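Local structure of phosphatase (Mycoplasma pneumoniae M129, 1T71) at residues Lys49-Leu53 with Lys54-Phe58; Ser222-Leu225 with Phe226-Ser230. The protein is a putative iron-dependent phosphatase of the YmdB-like family, which probably hydrolyses phosphodiesters such as 2',3'-cyclic nucleotides at a two-iron centre. All coordinates share one frame; numbering follows the deposited sequence.

How the interactions relate
Interaction 1 (Lys49-Phe58) starts helix 53-62 and interaction 2 (Ser222-Ser230) finishes helix 219-226, so both are local contacts at helix ends, met in that order along the chain. Their centres lie 30 Å apart and their nearest atoms about 13 Å apart. Interaction 1 is partly buried beside the six-stranded sheet with strands 37-41 and 66-68, and the loop leading from strand 37-41 into its helix carries the iron ligands Glu43 and Asn44, the Leu51 side chain being about 7 Å from that of Glu43. Interaction 2 belongs to a peripheral surface helix, its centre 28 Å from the centre of the chain, yet the Ser222 side chain is about 11 Å from that of iron ligand His185.

Interaction 1: Lys49-Leu53 with Lys54-Phe58; sequences KGLSL and KHYEF
At the N-terminus of helix 53-62, Ser52 occupies the N-cap and its hydroxyl closes the first turn by accepting from the backbone of His55. The bond from His55 N to Ser52 OG measures 2.9 Å and is fairly straight, 160° at the hydrogen. Ser52 OG reaches it by standing between its own backbone N and carbonyl carbon (chi1 67°), which also sets the oxygen over one face of the imidazole, 3.2 Å from His55 CG. The ring nitrogen His55 ND1 is hydrogen-bonded to Thr46 OG1, and this same threonine oxygen accepts from Ser52 N, so cap and ring share one anchor in the preceding loop. The helical bonds then begin: Tyr56 N to Ser52 O at 2.8 Å, followed by Glu57 N to Leu53 O at 3.0 Å. On the buried flank Leu51 lays CD1 against the backbone, 3.6 Å from Tyr56 N, while its CD2 approaches Tyr56 CB at 3.9 Å and lies at the edge of the phenol ring. Leu53 CD2 comes obliquely to the same ring and runs beside the Glu57 chain, 4.0 Å from Glu57 CG. Beyond the segments, Tyr56 OH bonds Asp88 OD1, and Ile67 of strand 66-68 packs on Leu51 and Tyr56. The helix start thus joins a serine N-cap to a hydrophobic staple, Leu51 at N' against Tyr56 at N4.

Interaction 2: Ser222-Leu225 with Phe226-Ser230; sequences SIRL and FCAGS
Ser222 meets Phe226 one turn further along helix 219-226, through both backbone and side chain. Phe226 N donates to Ser222 O over 3.1 Å in a nearly straight bond. With CG turned beside its own backbone N (chi1 -68°), the phenyl group of Phe226 swings back along the helix, and Ser222 OG lies in the plane of the ring at its edge, 3.8 Å from Phe226 CE2. Ile223 is next, its CG2 branch lying 4.0 Å from Cys227 SG in a loose apolar contact.

At Arg224 the carbonyl oxygen accepts from two donors. Gly229 N approaches at 2.8 Å, almost straight at 171° and tilted modestly from the carbonyl plane; spanning i to i+5, this bond closes a pi-turn at the helix C-terminus. Cys227 N, the i+3 donor at 3.2 Å, comes instead from well above that plane and makes a more bent bond. Two N-H groups thus converge on one carbonyl as the chain leaves its helical path, and Gly229, with a positive phi of 103°, turns it away, although this glycine is poorly ordered and its details are less certain. The Arg224 side chain touches the loop at two places: CB packs 3.2 Å from Ser230 OG, and Ala228 CB sits at the edge of the guanidinium, near its plane. Leu225 O receives a CA-H...O contact from Gly229, while Leu225 CD1 reaches Ser230 O at 3.4 Å.

The hydroxyl of Ser230 is hydrogen-bonded to Glu232, whose side chain also touches Arg224. On the surface of the protein, this turn ends helix 219-226 and starts the loop leading to strand 241-249, with Val214 beside Ser222 and Leu280, from the C-terminal end of the chain, against Cys227.

Interaction 1: Lys49-Leu53 with Lys54-Phe58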
loop_
_atom_site.group_PDB
_atom_site.type_symbol
_atom_site.label_atom_id
_atom_site.label_comp_id
_atom_site.label_asym_id
_atom_site.label_seq_id
_atom_site.Cartn_x
_atom_site.Cartn_y
_atom_site.Cartn_z
ATOM N N LYS A 49 -2.272 -12.917 1.701
ATOM C CA LYS A 49 -2.786 -12.300 2.920
ATOM C C LYS A 49 -1.789 -12.256 4.073
ATOM O O LYS A 49 -1.271 -13.288 4.509
ATOM C CB LYS A 49 -4.051 -13.026 3.392
ATOM C CG LYS A 49 -5.212 -12.932 2.416
ATOM C CD LYS A 49 -6.477 -13.552 2.985
ATOM C CE LYS A 49 -6.272 -15.013 3.309
ATOM N NZ LYS A 49 -7.490 -15.627 3.911
ATOM N N GLY A 50 -1.525 -11.053 4.564
ATOM C CA GLY A 50 -0.616 -10.907 5.683
ATOM C C GLY A 50 0.851 -11.003 5.323
ATOM O O GLY A 50 1.216 -11.121 4.147
ATOM N N LEU A 51 1.694 -10.977 6.351
ATOM C CA LEU A 51 3.139 -11.017 6.154
ATOM C C LEU A 51 3.850 -11.908 7.174
ATOM O O LEU A 51 3.758 -11.675 8.381
ATOM C CB LEU A 51 3.683 -9.588 6.246
ATOM C CG LEU A 51 5.177 -9.294 6.102
ATOM C CD1 LEU A 51 5.655 -9.632 4.694
ATOM C CD2 LEU A 51 5.413 -7.819 6.413
ATOM N N SER A 52 4.553 -12.926 6.684
ATOM C CA SER A 52 5.302 -13.836 7.550
ATOM C C SER A 52 6.625 -13.159 7.907
ATOM O O SER A 52 7.023 -12.195 7.252
ATOM C CB SER A 52 5.591 -15.157 6.821
ATOM O OG SER A 52 6.489 -14.949 5.737
ATOM N N LEU A 53 7.306 -13.660 8.936
ATOM C CA LEU A 53 8.591 -13.087 9.342
ATOM C C LEU A 53 9.558 -13.300 8.189
ATOM O O LEU A 53 10.327 -12.411 7.827
ATOM C CB LEU A 53 9.136 -13.804 10.580
ATOM C CG LEU A 53 10.090 -13.065 11.529
ATOM C CD1 LEU A 53 11.163 -14.048 11.975
ATOM C CD2 LEU A 53 10.722 -11.850 10.871
ATOM N N LYS A 54 9.512 -14.502 7.625
ATOM C CA LYS A 54 10.366 -14.860 6.506
ATOM C C LYS A 54 10.206 -13.825 5.396
ATOM O O LYS A 54 11.187 -13.283 4.895
ATOM C CB LYS A 54 9.979 -16.247 5.976
ATOM C CG LYS A 54 10.880 -16.774 4.861
ATOM C CD LYS A 54 10.332 -18.063 4.238
ATOM C CE LYS A 54 8.966 -17.812 3.582
ATOM N NZ LYS A 54 8.383 -19.016 2.902
ATOM N N HIS A 55 8.965 -13.534 5.026
ATOM C CA HIS A 55 8.718 -12.575 3.962
ATOM C C HIS A 55 9.032 -11.136 4.348
ATOM O O HIS A 55 9.389 -10.322 3.489
ATOM C CB HIS A 55 7.284 -12.738 3.465
ATOM C CG HIS A 55 7.064 -14.028 2.736
ATOM N ND1 HIS A 55 5.825 -14.614 2.600
ATOM C CD2 HIS A 55 7.940 -14.852 2.112
ATOM C CE1 HIS A 55 5.945 -15.744 1.925
ATOM N NE2 HIS A 55 7.218 -15.910 1.616
ATOM N N TYR A 56 8.922 -10.820 5.635
ATOM C CA TYR A 56 9.237 -9.478 6.088
ATOM C C TYR A 56 10.729 -9.242 5.878
ATOM O O TYR A 56 11.143 -8.176 5.421
ATOM C CB TYR A 56 8.881 -9.301 7.565
ATOM C CG TYR A 56 9.599 -8.139 8.220
ATOM C CD1 TYR A 56 10.865 -8.307 8.795
ATOM C CD2 TYR A 56 9.042 -6.862 8.224
ATOM C CE1 TYR A 56 11.556 -7.228 9.354
ATOM C CE2 TYR A 56 9.727 -5.779 8.775
ATOM C CZ TYR A 56 10.981 -5.968 9.336
ATOM O OH TYR A 56 11.657 -4.889 9.855
ATOM N N GLU A 57 11.544 -10.239 6.204
ATOM C CA GLU A 57 12.983 -10.084 6.019
ATOM C C GLU A 57 13.318 -10.055 4.528
ATOM O O GLU A 57 14.209 -9.322 4.104
ATOM C CB GLU A 57 13.750 -11.197 6.748
ATOM C CG GLU A 57 13.705 -11.068 8.283
ATOM C CD GLU A 57 14.266 -9.731 8.808
ATOM O OE1 GLU A 57 14.168 -9.481 10.035
ATOM O OE2 GLU A 57 14.815 -8.934 8.011
ATOM N N PHE A 58 12.592 -10.833 3.730
ATOM C CA PHE A 58 12.817 -10.838 2.286
ATOM C C PHE A 58 12.644 -9.416 1.733
ATOM O O PHE A 58 13.511 -8.903 1.019
ATOM C CB PHE A 58 11.822 -11.768 1.589
ATOM C CG PHE A 58 11.899 -11.718 0.084
ATOM C CD1 PHE A 58 12.602 -12.689 -0.622
ATOM C CD2 PHE A 58 11.293 -10.681 -0.624
ATOM C CE1 PHE A 58 12.698 -12.628 -2.012
ATOM C CE2 PHE A 58 11.386 -10.611 -2.008
ATOM C CZ PHE A 58 12.089 -11.585 -2.705
#

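Interaction 2: Ser222-Leu225 with Phe226-Ser230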
loop_
_atom_site.group_PDB
_atom_site.type_symbol
_atom_site.label_atom_id
_atom_site.label_comp_id
_atom_site.label_asym_id
_atom_site.label_seq_id
_atom_site.Cartn_x
_atom_site.Cartn_y
_atom_site.Cartn_z
ATOM N N SER A 222 -12.932 -16.920 -9.210
ATOM C CA SER A 222 -13.555 -15.612 -9.341
ATOM C C SER A 222 -14.760 -15.632 -10.286
ATOM O O SER A 222 -15.842 -15.161 -9.925
ATOM C CB SER A 222 -12.517 -14.592 -9.823
ATOM O OG SER A 222 -13.086 -13.301 -9.952
ATOM N N ILE A 223 -14.582 -16.166 -11.492
ATOM C CA ILE A 223 -15.686 -16.230 -12.447
ATOM C C ILE A 223 -16.853 -17.038 -11.868
ATOM O O ILE A 223 -18.016 -16.665 -12.026
ATOM C CB ILE A 223 -15.252 -16.864 -13.795
ATOM C CG1 ILE A 223 -14.547 -15.828 -14.681
ATOM C CG2 ILE A 223 -16.475 -17.376 -14.547
ATOM C CD1 ILE A 223 -13.245 -15.322 -14.155
ATOM N N ARG A 224 -16.537 -18.143 -11.202
ATOM C CA ARG A 224 -17.561 -18.988 -10.592
ATOM C C ARG A 224 -18.352 -18.206 -9.551
ATOM O O ARG A 224 -19.577 -18.318 -9.466
ATOM C CB ARG A 224 -16.913 -20.203 -9.931
ATOM C CG ARG A 224 -16.647 -21.347 -10.879
ATOM C CD ARG A 224 -17.961 -21.921 -11.392
ATOM N NE ARG A 224 -17.750 -23.084 -12.248
ATOM C CZ ARG A 224 -18.726 -23.763 -12.843
ATOM N NH1 ARG A 224 -19.991 -23.397 -12.675
ATOM N NH2 ARG A 224 -18.435 -24.804 -13.615
ATOM N N LEU A 225 -17.642 -17.413 -8.758
ATOM C CA LEU A 225 -18.284 -16.609 -7.733
ATOM C C LEU A 225 -19.333 -15.700 -8.368
ATOM O O LEU A 225 -20.489 -15.679 -7.938
ATOM C CB LEU A 225 -17.248 -15.755 -7.001
ATOM C CG LEU A 225 -17.818 -14.855 -5.902
ATOM C CD1 LEU A 225 -18.335 -15.717 -4.758
ATOM C CD2 LEU A 225 -16.747 -13.898 -5.414
ATOM N N PHE A 226 -18.930 -14.963 -9.401
ATOM C CA PHE A 226 -19.829 -14.040 -10.085
ATOM C C PHE A 226 -20.875 -14.685 -10.999
ATOM O O PHE A 226 -21.769 -13.995 -11.489
ATOM C CB PHE A 226 -19.015 -13.017 -10.881
ATOM C CG PHE A 226 -18.241 -12.059 -10.023
ATOM C CD1 PHE A 226 -18.900 -11.113 -9.248
ATOM C CD2 PHE A 226 -16.853 -12.103 -9.986
ATOM C CE1 PHE A 226 -18.188 -10.222 -8.446
ATOM C CE2 PHE A 226 -16.131 -11.217 -9.186
ATOM C CZ PHE A 226 -16.803 -10.274 -8.415
ATOM N N CYS A 227 -20.764 -15.992 -11.231
ATOM C CA CYS A 227 -21.720 -16.709 -12.081
ATOM C C CYS A 227 -22.630 -17.612 -11.266
ATOM O O CYS A 227 -23.758 -17.251 -10.945
ATOM C CB CYS A 227 -20.993 -17.564 -13.118
ATOM S SG CYS A 227 -20.458 -16.645 -14.551
ATOM N N ALA A 228 -22.126 -18.799 -10.950
ATOM C CA ALA A 228 -22.867 -19.782 -10.175
ATOM C C ALA A 228 -23.084 -19.303 -8.741
ATOM O O ALA A 228 -24.140 -19.537 -8.154
ATOM C CB ALA A 228 -22.111 -21.110 -10.175
ATOM N N GLY A 229 -22.078 -18.635 -8.182
ATOM C CA GLY A 229 -22.178 -18.147 -6.817
ATOM C C GLY A 229 -21.409 -19.008 -5.831
ATOM O O GLY A 229 -21.472 -18.785 -4.619
ATOM N N SER A 230 -20.681 -19.997 -6.346
ATOM C CA SER A 230 -19.901 -20.897 -5.503
ATOM C C SER A 230 -18.921 -20.125 -4.634
ATOM O O SER A 230 -18.362 -19.111 -5.056
ATOM C CB SER A 230 -19.134 -21.904 -6.361
ATOM O OG SER A 230 -18.258 -21.248 -7.260
#